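Local coordinates for alpha-1,3-glucanase (Bacillus circulans, PDB 5ZRU), which hydrolyses alpha-1,3-glucan as a GH87 glycoside hydrolase, this chain being the catalytic unit of a longer protein that probably also binds carbohydrate, at residues A[74-78]-A[143-148]; A[85-89]-A[125-129]; A[200-206]-A[227-233]; A[377-381]-A[394-399]; A[514-520]-A[552-558]. All blocks are in the same frame, centred on the assembly; numbering follows the deposited sequence.

Contact 1: A[74-78]-A[143-148]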
# COMPACT_ATOMS: atom_id res chain seq x y z
N GLY A 74 -0.87 -10.31 -22.60
CA GLY A 74 -0.38 -11.27 -21.63
C GLY A 74 -1.51 -12.11 -21.06
O GLY A 74 -2.68 -11.92 -21.37
N ASP A 75 -1.13 -13.07 -20.22
CA ASP A 75 -2.10 -13.98 -19.63
C ASP A 75 -2.38 -13.70 -18.16
O ASP A 75 -3.25 -14.37 -17.58
CB ASP A 75 -1.67 -15.45 -19.82
CG ASP A 75 -0.18 -15.68 -19.62
OD1 ASP A 75 0.62 -14.72 -19.63
OD2 ASP A 75 0.21 -16.86 -19.46
N GLY A 76 -1.70 -12.75 -17.53
CA GLY A 76 -1.97 -12.39 -16.15
C GLY A 76 -2.82 -11.14 -16.07
O GLY A 76 -2.45 -10.09 -16.59
N VAL A 77 -3.98 -11.26 -15.42
CA VAL A 77 -4.92 -10.15 -15.31
C VAL A 77 -5.18 -9.86 -13.83
O VAL A 77 -5.52 -10.77 -13.07
CB VAL A 77 -6.25 -10.41 -16.03
CG1 VAL A 77 -7.13 -9.15 -15.97
CG2 VAL A 77 -6.01 -10.84 -17.49
N THR A 78 -5.07 -8.60 -13.45
CA THR A 78 -5.50 -8.12 -12.14
C THR A 78 -6.64 -7.14 -12.35
O THR A 78 -6.62 -6.36 -13.30
CB THR A 78 -4.35 -7.44 -11.38
OG1 THR A 78 -3.22 -8.32 -11.34
CG2 THR A 78 -4.77 -7.11 -9.96
N LYS A 143 -5.27 -16.02 -14.25
CA LYS A 143 -4.49 -16.28 -15.44
C LYS A 143 -5.40 -16.77 -16.56
O LYS A 143 -6.30 -17.58 -16.31
CB LYS A 143 -3.39 -17.32 -15.19
CG LYS A 143 -2.25 -16.82 -14.34
CD LYS A 143 -1.18 -17.88 -14.14
CE LYS A 143 -1.68 -19.05 -13.30
NZ LYS A 143 -0.56 -19.97 -12.93
N MET A 144 -5.18 -16.26 -17.76
CA MET A 144 -5.91 -16.69 -18.94
C MET A 144 -5.29 -17.96 -19.50
O MET A 144 -4.09 -18.20 -19.36
CB MET A 144 -5.88 -15.59 -20.01
CG MET A 144 -6.30 -14.23 -19.50
SD MET A 144 -8.01 -14.26 -18.94
CE MET A 144 -8.86 -14.61 -20.46
N ASP A 145 -6.11 -18.78 -20.17
CA ASP A 145 -5.59 -20.01 -20.77
C ASP A 145 -4.60 -19.73 -21.88
O ASP A 145 -3.68 -20.53 -22.10
CB ASP A 145 -6.73 -20.87 -21.33
CG ASP A 145 -7.67 -21.36 -20.25
OD1 ASP A 145 -8.77 -21.84 -20.61
OD2 ASP A 145 -7.31 -21.26 -19.06
N THR A 146 -4.77 -18.63 -22.61
CA THR A 146 -3.80 -18.20 -23.60
C THR A 146 -3.60 -16.70 -23.45
O THR A 146 -4.52 -15.98 -23.05
CB THR A 146 -4.24 -18.52 -25.04
OG1 THR A 146 -5.40 -17.74 -25.36
CG2 THR A 146 -4.58 -20.00 -25.19
N PRO A 147 -2.40 -16.20 -23.76
CA PRO A 147 -2.15 -14.76 -23.59
C PRO A 147 -3.05 -13.91 -24.47
O PRO A 147 -3.30 -14.23 -25.64
CB PRO A 147 -0.67 -14.61 -23.98
CG PRO A 147 -0.08 -15.97 -23.82
CD PRO A 147 -1.20 -16.92 -24.19
N LEU A 148 -3.53 -12.81 -23.90
CA LEU A 148 -4.17 -11.76 -24.68
C LEU A 148 -3.17 -11.12 -25.63
O LEU A 148 -2.02 -10.87 -25.26
CB LEU A 148 -4.75 -10.70 -23.74
CG LEU A 148 -5.84 -11.21 -22.79
CD1 LEU A 148 -5.94 -10.34 -21.55
CD2 LEU A 148 -7.19 -11.28 -23.51
O HOH W 1 -1.57 -18.60 -21.04

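Contact 2: A[85-89]-A[125-129]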
# COMPACT_ATOMS: atom_id res chain seq x y z
N ASP A 85 -21.01 -4.61 0.60
CA ASP A 85 -20.89 -5.33 1.86
C ASP A 85 -22.26 -5.93 2.24
O ASP A 85 -23.31 -5.55 1.71
CB ASP A 85 -20.39 -4.38 2.95
CG ASP A 85 -19.80 -5.08 4.17
OD1 ASP A 85 -19.69 -6.32 4.18
OD2 ASP A 85 -19.46 -4.37 5.14
N SER A 86 -22.23 -6.88 3.17
CA SER A 86 -23.47 -7.37 3.75
C SER A 86 -23.88 -6.47 4.91
O SER A 86 -23.11 -5.65 5.40
CB SER A 86 -23.30 -8.81 4.25
OG SER A 86 -22.35 -8.85 5.30
N ALA A 87 -25.14 -6.64 5.35
CA ALA A 87 -25.62 -5.83 6.46
C ALA A 87 -24.86 -6.12 7.74
O ALA A 87 -24.67 -5.22 8.56
CB ALA A 87 -27.13 -6.05 6.66
N ASN A 88 -24.43 -7.36 7.95
CA ASN A 88 -23.68 -7.69 9.15
C ASN A 88 -22.18 -7.49 9.00
O ASN A 88 -21.42 -7.89 9.89
CB ASN A 88 -23.99 -9.13 9.61
CG ASN A 88 -23.49 -10.19 8.64
OD1 ASN A 88 -22.80 -9.90 7.66
ND2 ASN A 88 -23.84 -11.43 8.92
N GLY A 89 -21.74 -6.90 7.89
CA GLY A 89 -20.32 -6.62 7.75
C GLY A 89 -19.44 -7.83 7.49
O GLY A 89 -18.21 -7.68 7.48
N ALA A 125 -14.47 0.41 12.40
CA ALA A 125 -15.44 -0.59 12.82
C ALA A 125 -15.67 -1.57 11.68
O ALA A 125 -15.42 -1.27 10.51
CB ALA A 125 -16.76 0.06 13.26
N ASP A 126 -16.15 -2.77 12.02
CA ASP A 126 -16.16 -3.87 11.08
C ASP A 126 -17.52 -4.11 10.43
O ASP A 126 -17.63 -5.00 9.58
CB ASP A 126 -15.69 -5.16 11.77
CG ASP A 126 -14.21 -5.11 12.12
OD1 ASP A 126 -13.41 -4.64 11.28
OD2 ASP A 126 -13.84 -5.54 13.24
N THR A 127 -18.55 -3.36 10.80
CA THR A 127 -19.89 -3.50 10.25
C THR A 127 -20.44 -2.14 9.86
O THR A 127 -20.02 -1.11 10.41
CB THR A 127 -20.86 -4.17 11.23
OG1 THR A 127 -21.33 -3.20 12.18
CG2 THR A 127 -20.20 -5.34 11.97
N PRO A 128 -21.39 -2.10 8.91
CA PRO A 128 -21.91 -0.81 8.44
C PRO A 128 -22.55 0.04 9.52
O PRO A 128 -22.62 1.26 9.37
CB PRO A 128 -22.94 -1.21 7.37
CG PRO A 128 -22.56 -2.55 6.95
CD PRO A 128 -21.93 -3.23 8.13
N ALA A 129 -23.01 -0.57 10.61
CA ALA A 129 -23.55 0.22 11.71
C ALA A 129 -22.49 1.08 12.39
O ALA A 129 -22.85 1.97 13.17
CB ALA A 129 -24.21 -0.70 12.74
O HOH W 2 -17.39 -4.93 6.82
O HOH W 3 -24.43 -3.32 10.56

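Contact 3: A[200-206]-A[227-233]. With CA (calcium ion), chain H.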
# COMPACT_ATOMS: atom_id res chain seq x y z
N GLN A 200 -6.47 -28.93 1.65
CA GLN A 200 -6.05 -29.48 2.93
C GLN A 200 -4.88 -28.69 3.49
O GLN A 200 -4.06 -28.13 2.75
CB GLN A 200 -5.64 -30.95 2.80
CG GLN A 200 -6.60 -31.81 2.00
CD GLN A 200 -7.91 -31.97 2.69
OE1 GLN A 200 -8.02 -32.69 3.68
NE2 GLN A 200 -8.93 -31.28 2.19
N ASP A 201 -4.79 -28.68 4.82
CA ASP A 201 -3.80 -27.85 5.50
C ASP A 201 -2.38 -28.37 5.29
O ASP A 201 -2.11 -29.56 5.43
CB ASP A 201 -4.13 -27.79 6.99
CG ASP A 201 -3.43 -26.64 7.69
OD1 ASP A 201 -2.19 -26.65 7.76
OD2 ASP A 201 -4.12 -25.73 8.16
N ASP A 202 -1.46 -27.44 4.98
CA ASP A 202 -0.07 -27.77 4.69
C ASP A 202 0.91 -27.29 5.74
O ASP A 202 2.12 -27.50 5.58
CB ASP A 202 0.31 -27.18 3.32
CG ASP A 202 -0.60 -27.67 2.21
OD1 ASP A 202 -0.56 -28.88 1.91
OD2 ASP A 202 -1.38 -26.85 1.66
N LEU A 203 0.43 -26.66 6.82
CA LEU A 203 1.36 -25.98 7.73
C LEU A 203 2.28 -26.95 8.46
O LEU A 203 3.43 -26.60 8.74
CB LEU A 203 0.58 -25.11 8.72
CG LEU A 203 1.41 -24.32 9.73
CD1 LEU A 203 2.45 -23.42 9.05
CD2 LEU A 203 0.52 -23.47 10.63
N ALA A 204 1.82 -28.17 8.76
CA ALA A 204 2.73 -29.13 9.38
C ALA A 204 3.89 -29.45 8.45
O ALA A 204 5.05 -29.53 8.89
CB ALA A 204 1.98 -30.41 9.76
N ALA A 205 3.60 -29.62 7.16
CA ALA A 205 4.66 -29.89 6.19
C ALA A 205 5.58 -28.69 6.03
O ALA A 205 6.80 -28.85 5.89
CB ALA A 205 4.05 -30.28 4.85
N PHE A 206 5.03 -27.47 6.03
CA PHE A 206 5.86 -26.27 5.95
C PHE A 206 6.82 -26.19 7.13
O PHE A 206 8.00 -25.87 6.97
CB PHE A 206 4.99 -25.01 5.89
CG PHE A 206 4.52 -24.64 4.52
CD1 PHE A 206 3.98 -25.59 3.67
CD2 PHE A 206 4.59 -23.32 4.09
CE1 PHE A 206 3.52 -25.23 2.41
CE2 PHE A 206 4.13 -22.95 2.83
CZ PHE A 206 3.60 -23.91 1.99
N PHE A 227 -1.27 -23.52 -1.40
CA PHE A 227 -1.06 -24.21 -0.14
C PHE A 227 -1.82 -23.48 0.95
O PHE A 227 -1.89 -22.24 0.95
CB PHE A 227 0.43 -24.28 0.17
CG PHE A 227 1.19 -25.03 -0.86
CD1 PHE A 227 1.39 -26.40 -0.73
CD2 PHE A 227 1.66 -24.39 -2.00
CE1 PHE A 227 2.09 -27.11 -1.70
CE2 PHE A 227 2.34 -25.08 -2.97
CZ PHE A 227 2.56 -26.45 -2.82
N HIS A 228 -2.40 -24.24 1.87
CA HIS A 228 -3.31 -23.70 2.88
C HIS A 228 -2.67 -23.83 4.25
O HIS A 228 -2.27 -24.92 4.67
CB HIS A 228 -4.66 -24.42 2.84
CG HIS A 228 -5.45 -24.15 1.59
ND1 HIS A 228 -5.31 -24.90 0.45
CD2 HIS A 228 -6.36 -23.18 1.31
CE1 HIS A 228 -6.12 -24.42 -0.49
NE2 HIS A 228 -6.76 -23.38 0.01
N LEU A 229 -2.59 -22.71 4.96
CA LEU A 229 -1.94 -22.66 6.27
C LEU A 229 -2.96 -22.18 7.30
O LEU A 229 -3.38 -21.02 7.27
CB LEU A 229 -0.72 -21.74 6.24
CG LEU A 229 0.34 -22.03 5.17
CD1 LEU A 229 1.56 -21.13 5.40
CD2 LEU A 229 0.78 -23.49 5.19
N GLY A 230 -3.36 -23.08 8.20
CA GLY A 230 -4.41 -22.82 9.16
C GLY A 230 -4.00 -22.09 10.42
O GLY A 230 -4.78 -22.02 11.37
N ASN A 231 -2.79 -21.55 10.46
CA ASN A 231 -2.40 -20.65 11.53
C ASN A 231 -1.20 -19.84 11.07
O ASN A 231 -0.77 -19.94 9.91
CB ASN A 231 -2.09 -21.40 12.83
CG ASN A 231 -2.55 -20.62 14.05
OD1 ASN A 231 -1.96 -19.57 14.42
ND2 ASN A 231 -3.62 -21.10 14.69
N MET A 232 -0.64 -19.06 11.99
CA MET A 232 0.55 -18.27 11.68
C MET A 232 1.71 -19.20 11.37
O MET A 232 1.91 -20.23 12.03
CB MET A 232 0.90 -17.36 12.86
CG MET A 232 2.09 -16.40 12.61
SD MET A 232 2.55 -15.46 14.07
CE MET A 232 1.03 -14.54 14.41
N TRP A 233 2.47 -18.87 10.32
CA TRP A 233 3.67 -19.63 9.98
C TRP A 233 4.84 -19.00 10.73
O TRP A 233 5.28 -17.90 10.40
CB TRP A 233 3.90 -19.62 8.47
CG TRP A 233 5.04 -20.51 8.01
CD1 TRP A 233 5.71 -21.44 8.76
CD2 TRP A 233 5.67 -20.51 6.72
NE1 TRP A 233 6.70 -22.04 8.01
CE2 TRP A 233 6.70 -21.48 6.76
CE3 TRP A 233 5.45 -19.80 5.54
CZ2 TRP A 233 7.50 -21.76 5.65
CZ3 TRP A 233 6.25 -20.07 4.44
CH2 TRP A 233 7.27 -21.04 4.51
CA CA H . -2.75 -28.72 0.79
O HOH W 4 -3.77 -26.81 -0.53
O HOH W 5 -2.55 -31.05 1.58

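Contact 4: A[377-381]-A[394-399]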
# COMPACT_ATOMS: atom_id res chain seq x y z
N GLY A 377 1.17 4.09 3.70
CA GLY A 377 1.63 3.11 2.73
C GLY A 377 2.99 2.58 3.11
O GLY A 377 3.19 1.37 3.27
N LEU A 378 3.94 3.49 3.28
CA LEU A 378 5.29 3.18 3.72
C LEU A 378 5.62 4.10 4.88
O LEU A 378 5.55 5.33 4.73
CB LEU A 378 6.31 3.36 2.58
CG LEU A 378 6.01 2.63 1.26
CD1 LEU A 378 7.03 3.04 0.21
CD2 LEU A 378 6.02 1.10 1.45
N ALA A 379 5.99 3.54 6.02
CA ALA A 379 6.20 4.36 7.21
C ALA A 379 7.45 3.93 7.96
O ALA A 379 7.78 2.74 8.00
CB ALA A 379 4.99 4.28 8.16
N VAL A 380 8.10 4.90 8.59
CA VAL A 380 9.14 4.65 9.59
C VAL A 380 8.62 5.17 10.93
O VAL A 380 8.58 6.39 11.16
CB VAL A 380 10.48 5.32 9.24
CG1 VAL A 380 11.50 5.05 10.36
CG2 VAL A 380 10.98 4.81 7.92
N TRP A 381 8.23 4.27 11.82
CA TRP A 381 7.85 4.65 13.18
C TRP A 381 9.01 4.27 14.10
O TRP A 381 9.21 3.09 14.42
CB TRP A 381 6.55 3.96 13.59
CG TRP A 381 6.18 4.19 15.03
CD1 TRP A 381 6.63 5.18 15.85
CD2 TRP A 381 5.30 3.39 15.82
NE1 TRP A 381 6.08 5.06 17.10
CE2 TRP A 381 5.26 3.96 17.12
CE3 TRP A 381 4.54 2.25 15.57
CZ2 TRP A 381 4.49 3.43 18.15
CZ3 TRP A 381 3.76 1.72 16.59
CH2 TRP A 381 3.75 2.31 17.87
N ASN A 394 16.64 4.93 6.64
CA ASN A 394 15.75 4.09 5.84
C ASN A 394 15.37 4.81 4.55
O ASN A 394 15.37 6.04 4.47
CB ASN A 394 14.50 3.71 6.64
CG ASN A 394 14.84 2.82 7.83
OD1 ASN A 394 15.62 1.89 7.71
ND2 ASN A 394 14.25 3.13 8.99
N THR A 395 15.06 4.02 3.51
CA THR A 395 14.85 4.54 2.17
C THR A 395 13.59 3.95 1.55
O THR A 395 13.44 2.73 1.51
CB THR A 395 16.03 4.20 1.26
OG1 THR A 395 17.23 4.75 1.81
CG2 THR A 395 15.78 4.74 -0.16
N PHE A 396 12.72 4.81 1.01
CA PHE A 396 11.52 4.43 0.27
C PHE A 396 11.66 5.04 -1.12
O PHE A 396 11.33 6.22 -1.30
CB PHE A 396 10.23 4.94 0.94
CG PHE A 396 9.96 4.35 2.31
CD1 PHE A 396 10.23 3.03 2.60
CD2 PHE A 396 9.38 5.15 3.30
CE1 PHE A 396 9.96 2.51 3.87
CE2 PHE A 396 9.11 4.63 4.56
CZ PHE A 396 9.40 3.32 4.86
N SER A 397 12.11 4.27 -2.11
CA SER A 397 12.41 4.88 -3.40
C SER A 397 11.88 4.05 -4.56
O SER A 397 11.81 2.82 -4.48
CB SER A 397 13.92 5.13 -3.57
OG SER A 397 14.34 6.15 -2.67
N TYR A 398 11.53 4.74 -5.65
CA TYR A 398 11.09 4.10 -6.89
C TYR A 398 9.84 3.25 -6.68
O TYR A 398 9.72 2.16 -7.24
CB TYR A 398 12.21 3.27 -7.52
CG TYR A 398 13.36 4.12 -8.01
CD1 TYR A 398 13.30 4.76 -9.24
CD2 TYR A 398 14.50 4.30 -7.23
CE1 TYR A 398 14.35 5.56 -9.69
CE2 TYR A 398 15.55 5.09 -7.67
CZ TYR A 398 15.46 5.72 -8.89
OH TYR A 398 16.52 6.50 -9.31
N ASN A 399 8.89 3.76 -5.91
CA ASN A 399 7.64 3.06 -5.65
C ASN A 399 6.48 3.82 -6.27
O ASN A 399 6.53 5.04 -6.44
CB ASN A 399 7.40 2.90 -4.15
CG ASN A 399 8.52 2.15 -3.47
OD1 ASN A 399 8.77 0.99 -3.78
ND2 ASN A 399 9.24 2.83 -2.57

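Contact 5: A[514-520]-A[552-558]. With CA (calcium ion), chain K.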
# COMPACT_ATOMS: atom_id res chain seq x y z
N VAL A 514 13.39 22.97 3.98
CA VAL A 514 13.74 23.58 2.70
C VAL A 514 13.03 22.85 1.57
O VAL A 514 13.02 21.62 1.53
CB VAL A 514 15.26 23.57 2.46
CG1 VAL A 514 15.59 24.21 1.11
CG2 VAL A 514 15.98 24.29 3.60
N PHE A 515 12.45 23.62 0.64
CA PHE A 515 11.71 23.10 -0.51
C PHE A 515 12.35 23.67 -1.77
O PHE A 515 12.20 24.87 -2.05
CB PHE A 515 10.24 23.52 -0.46
CG PHE A 515 9.42 22.81 0.57
CD1 PHE A 515 9.42 23.24 1.90
CD2 PHE A 515 8.59 21.76 0.21
CE1 PHE A 515 8.63 22.60 2.84
CE2 PHE A 515 7.80 21.12 1.15
CZ PHE A 515 7.83 21.54 2.47
N ASN A 516 13.02 22.84 -2.56
CA ASN A 516 13.68 23.31 -3.77
C ASN A 516 13.02 22.70 -5.00
O ASN A 516 12.69 21.51 -5.01
CB ASN A 516 15.18 22.96 -3.74
CG ASN A 516 15.93 23.67 -2.62
OD1 ASN A 516 15.55 24.76 -2.19
ND2 ASN A 516 16.98 23.05 -2.12
N ASN A 517 12.83 23.51 -6.04
CA ASN A 517 12.32 23.04 -7.34
C ASN A 517 10.98 22.33 -7.18
O ASN A 517 10.81 21.18 -7.60
CB ASN A 517 13.34 22.11 -8.03
CG ASN A 517 14.77 22.65 -8.00
OD1 ASN A 517 15.00 23.86 -8.07
ND2 ASN A 517 15.74 21.74 -7.91
N ILE A 518 10.02 23.02 -6.57
CA ILE A 518 8.67 22.50 -6.37
C ILE A 518 7.77 23.07 -7.45
O ILE A 518 7.78 24.28 -7.70
CB ILE A 518 8.13 22.87 -4.97
CG1 ILE A 518 9.15 22.54 -3.87
CG2 ILE A 518 6.77 22.20 -4.73
CD1 ILE A 518 9.57 21.10 -3.77
N ASN A 519 6.97 22.21 -8.09
CA ASN A 519 5.95 22.65 -9.04
C ASN A 519 4.58 22.27 -8.51
O ASN A 519 4.28 21.08 -8.34
CB ASN A 519 6.17 22.02 -10.42
CG ASN A 519 7.49 22.42 -11.04
OD1 ASN A 519 7.83 23.60 -11.07
ND2 ASN A 519 8.24 21.43 -11.52
N ILE A 520 3.73 23.28 -8.29
CA ILE A 520 2.39 23.08 -7.75
C ILE A 520 1.41 23.48 -8.84
O ILE A 520 1.28 24.67 -9.18
CB ILE A 520 2.17 23.89 -6.47
CG1 ILE A 520 3.22 23.50 -5.44
CG2 ILE A 520 0.75 23.66 -5.95
CD1 ILE A 520 3.22 24.35 -4.12
N THR A 552 11.72 27.56 3.80
CA THR A 552 12.35 28.27 2.70
C THR A 552 12.07 27.53 1.40
O THR A 552 12.30 26.32 1.31
CB THR A 552 13.86 28.39 2.91
OG1 THR A 552 14.10 29.13 4.11
CG2 THR A 552 14.51 29.11 1.73
N PHE A 553 11.55 28.26 0.41
CA PHE A 553 11.31 27.74 -0.92
C PHE A 553 12.28 28.41 -1.89
O PHE A 553 12.41 29.64 -1.88
CB PHE A 553 9.87 28.01 -1.37
CG PHE A 553 8.85 27.12 -0.71
CD1 PHE A 553 8.52 27.28 0.63
CD2 PHE A 553 8.21 26.13 -1.44
CE1 PHE A 553 7.58 26.46 1.24
CE2 PHE A 553 7.26 25.30 -0.84
CZ PHE A 553 6.94 25.47 0.50
N ASN A 554 12.96 27.60 -2.70
CA ASN A 554 13.78 28.07 -3.81
C ASN A 554 13.20 27.50 -5.09
O ASN A 554 12.97 26.29 -5.17
CB ASN A 554 15.24 27.65 -3.65
CG ASN A 554 15.88 28.20 -2.39
OD1 ASN A 554 16.25 29.37 -2.34
ND2 ASN A 554 16.02 27.36 -1.36
N ASN A 555 12.97 28.35 -6.09
CA ASN A 555 12.46 27.92 -7.39
C ASN A 555 11.12 27.18 -7.24
O ASN A 555 10.99 26.00 -7.55
CB ASN A 555 13.48 27.04 -8.13
CG ASN A 555 13.01 26.69 -9.52
OD1 ASN A 555 12.29 27.46 -10.15
ND2 ASN A 555 13.41 25.51 -10.02
N LEU A 556 10.13 27.91 -6.74
CA LEU A 556 8.77 27.42 -6.65
C LEU A 556 7.99 27.91 -7.86
O LEU A 556 8.08 29.09 -8.22
CB LEU A 556 8.11 27.93 -5.36
CG LEU A 556 6.60 27.71 -5.26
CD1 LEU A 556 6.28 26.22 -5.16
CD2 LEU A 556 6.04 28.47 -4.06
N THR A 557 7.24 27.01 -8.51
CA THR A 557 6.29 27.44 -9.53
C THR A 557 4.88 27.04 -9.11
O THR A 557 4.68 25.99 -8.51
CB THR A 557 6.59 26.85 -10.91
OG1 THR A 557 6.25 25.45 -10.93
CG2 THR A 557 8.06 27.04 -11.28
N THR A 558 3.91 27.89 -9.45
CA THR A 558 2.51 27.60 -9.16
C THR A 558 1.66 27.81 -10.40
O THR A 558 2.05 28.51 -11.34
CB THR A 558 1.94 28.45 -8.01
OG1 THR A 558 2.01 29.85 -8.35
CG2 THR A 558 2.71 28.20 -6.73
CA CA K . 11.70 27.27 -12.22
O HOH W 6 10.36 25.40 -4.35
O HOH W 7 10.13 24.46 -9.73
O HOH W 8 3.38 25.03 -11.44

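Contact 1: A[74-78]-A[143-148]
Gly-74 and Leu-148 exchange two backbone hydrogen bonds, Gly-74 N to Leu-148 O at 3.0 Å and Leu-148 N to Gly-74 O at 2.8 Å. The third, Met-144 N to Asp-75 O, measures 2.7 Å, and Lys-143 CA-H touches the same oxygen. Polar side-chain links are fewer. With CG of Asp-75 held between backbone N and carbonyl carbon (chi1 40°), its carboxylate lies beside the Pro-147 ring, CG to CG 4.2 Å. OD1 accepts from Val-176 N, while a water bridges Asp-75 OD2 and Met-144 O. Lys-143 NZ leads away to a hydrogen bond with Trp-253 O. The apolar part is small: Val-77 CG2 meets Met-144 CG at 4.0 Å and Leu-148 CD1 at 4.1 Å, crossing the leucine at about a right angle, and Val-100 of strand 93-100 packs on both Met-144 and Leu-148. Both segments turn a corner here, at Asp-75 and at Asp-145 to Thr-146, within the all-beta D1 region. Asp-75 and Gly-76 together face Glu-174 on the neighbouring antiparallel strand, forming a classic beta bulge.

Contact 2: A[85-89]-A[125-129]
The Pro-128 ring lies against one face of the type I turn from Ser-86 to Gly-89, and here the contact is tight. Its CD lies 3.4 Å from Ala-87 O and 3.7 Å from Gly-89 N, while its CG lies 3.5 Å from Ser-86 O, the carbonyl that also closes the turn by accepting from Gly-89 N. Next to it the backbones nearly touch, Gly-89 CA to Thr-127 CA 4.0 Å. A CB on Gly-89 would run into Asp-126 O, and its positive phi favours glycine as well. Thr-127 adds its methyl: CG2, anti to the carbonyl carbon, comes within 3.5 Å of Asn-88 O.

The solvent side is looser and holds water. One water donates to Ala-87 O (2.8 Å) and accepts from Ala-129 N (3.1 Å), bridging the segments. A second bridges Asp-85 OD2 and Asp-126 O. Asp-85 OD2 is also bonded to Tyr-118 OH, close to the calcium site of Ser-115 and Trp-116. Arg-289 NH2 bonds to Gly-89 O and weakly to Asp-126 O, two acceptors that face each other. With an alanine in place of Pro-128, CG and CD would be missing, and the carbonyls of Ser-86 and Ala-87 would probably lose their apolar neighbour and face a gap.

No direct hydrogen bond joins the two loops, so their union rests on CH groups set against carbonyl oxygens, on water and on a shared arginine.

Contact 3: A[200-206]-A[227-233]
Asp-202 OD2 is gripped twice: it binds the calcium ion at 2.5 Å and, through its anti lone pair, accepts from His-228 N at 2.8 Å. The backbone answers in return, Asp-202 N donating to His-228 O at 2.7 Å, nearly along the C=O axis. OD1 also binds the metal, making the carboxylate bidentate. Gln-200 O, two waters, Val-195 and Asp-198 complete the shell, and one of the waters is 2.6 Å from His-228 ND1, in the plane of that ring.

Asp-201 divides its oxygens. OD1 accepts from Leu-203 N at 2.8 Å, a capping bond at the start of helix 203-216, whereas OD2 makes a weak, bent bond to Gly-230 N; a CB on Gly-230 would clash with this oxygen.

Beyond the metal the helix lies on an apolar bed. Leu-229 CD2 sits over the centre of the Phe-206 ring, 8° off its normal. Phe-206 turns its edge to the six-membered ring of Trp-233 in a T-shaped pair, planes at 69°, with Phe-206 CD2 3.5 Å from Trp-233 CH2. Leu-203 extends CG anti to its N (chi1 -179°), which brings CD1 to 3.8 Å from Trp-233 CD1. Phe-227 completes the aromatic cluster.

Calcium and backbone N-H together would favour an ionised Asp-202; the Asp-202 carboxylate thus ties the metal to strand 225-229, while its neighbour Asp-201 caps the helix.

Contact 4: A[377-381]-A[394-399]
In the interior of the parallel beta-helix, Leu-378 and Phe-396 meet across the core from two different faces of the coil. Leu-378 CB stands over the centre of the phenyl ring, 3.5 Å from its centroid and 8° off the normal, a CH-pi contact. The two side chains run alongside each other, pointing opposite ways, and Leu-378 CD1 runs on to 3.8 Å from Phe-396 CB. Phe-396 has CG anti to its carbonyl carbon (chi1 -64°), which sends the ring toward the facing strand. There Ala-379 O meets CZ at the ring edge, 3.6 Å away, and Val-380 CG2 approaches CZ obliquely at 3.8 Å. No hydrogen bond crosses between the segments. Their axes run 8.6 Å apart, nearly antiparallel at 169°, as facing walls of a beta-helix do; each strand pairs in parallel with its own neighbours, 378-381 with 354-357 and 411-412, 395-397 with 364-366 and 419-421. Two buried asparagines close the ends of the patch. Asn-394 lays ND2 3.6 Å from Val-380 CG1 while bonding to Thr-360 O, and its OD1 takes Ser-363 N. Asn-399 ND2 lies 3.6 Å from Leu-378 CD1 and donates to Val-365 O, with OD1 accepting from Ser-368 N.

Contact 5: A[514-520]-A[552-558]
Phe-553 stacks on Phe-515 between neighbouring coils of the parallel beta-helix, one rung of an aromatic ladder. From its CB, 4.0 Å from Phe-515 O, the side chain runs alongside its partner. Phe-553 CG and then CD2 lie against Phe-515 CB, CD2 at 3.4 Å; CE2 meets CB and CG, CE1 meets CD1, and CZ ends 3.6 Å from Phe-515 CD1. The rings form an offset stack, centroids 4.5 Å apart and planes at 3°. Phe-489 carries the ladder to the coil beyond Phe-515. Putting a serine at Phe-553 would probably strip Phe-515 of this stacking partner and open a gap beside Ile-502 and Leu-575.

The backbones pair in parallel register: Phe-515 N donates to Thr-552 O, Phe-515 O accepts from Asn-554 N, and after the corner Thr-557 N donates to Ile-518 O. Leu-556 CD1 lies 3.7 Å from Ile-520 CD1, with Ile-518 CB beside it.

On the other face Asn-516 and Asn-554 pair: Asn-554 ND2 donates to Asn-516 OD1 at 2.8 Å, the side chains lying side by side with their amide planes turned well apart, and Asn-554 OD1 accepts from Gln-578 NE2. At the corner Asn-517 and Asn-555 both have positive phi. Asn-555 ND2 reaches Asn-517 OD1 from above its carbonyl plane at 3.0 Å. With CG of Asn-555 anti to N (chi1 -175°), its OD1 binds a calcium ion at 2.2 Å.

How the contacts relate
Contacts 1 and 2 belong to the D1 region, contact 2 nested in the chain loop that contact 1 closes, their centres about 34 Å apart. Contacts 3, 4 and 5 follow in series along the D2 beta-helix. Contacts 3 and 5 lie on opposite sides of the chain's centre, about 53 Å centre to centre, with contact 4 between them, about 31 and 23 Å centre to centre. Of the three, contact 3 comes nearest to contact 1, about 12 Å between nearest atoms. Calcium recurs: contacts 3 and 5 bind an ion, the side chain of Asp-85 in contact 2 is about 4 Å from one, and that of Ala-379 in contact 4 about 6 Å from another.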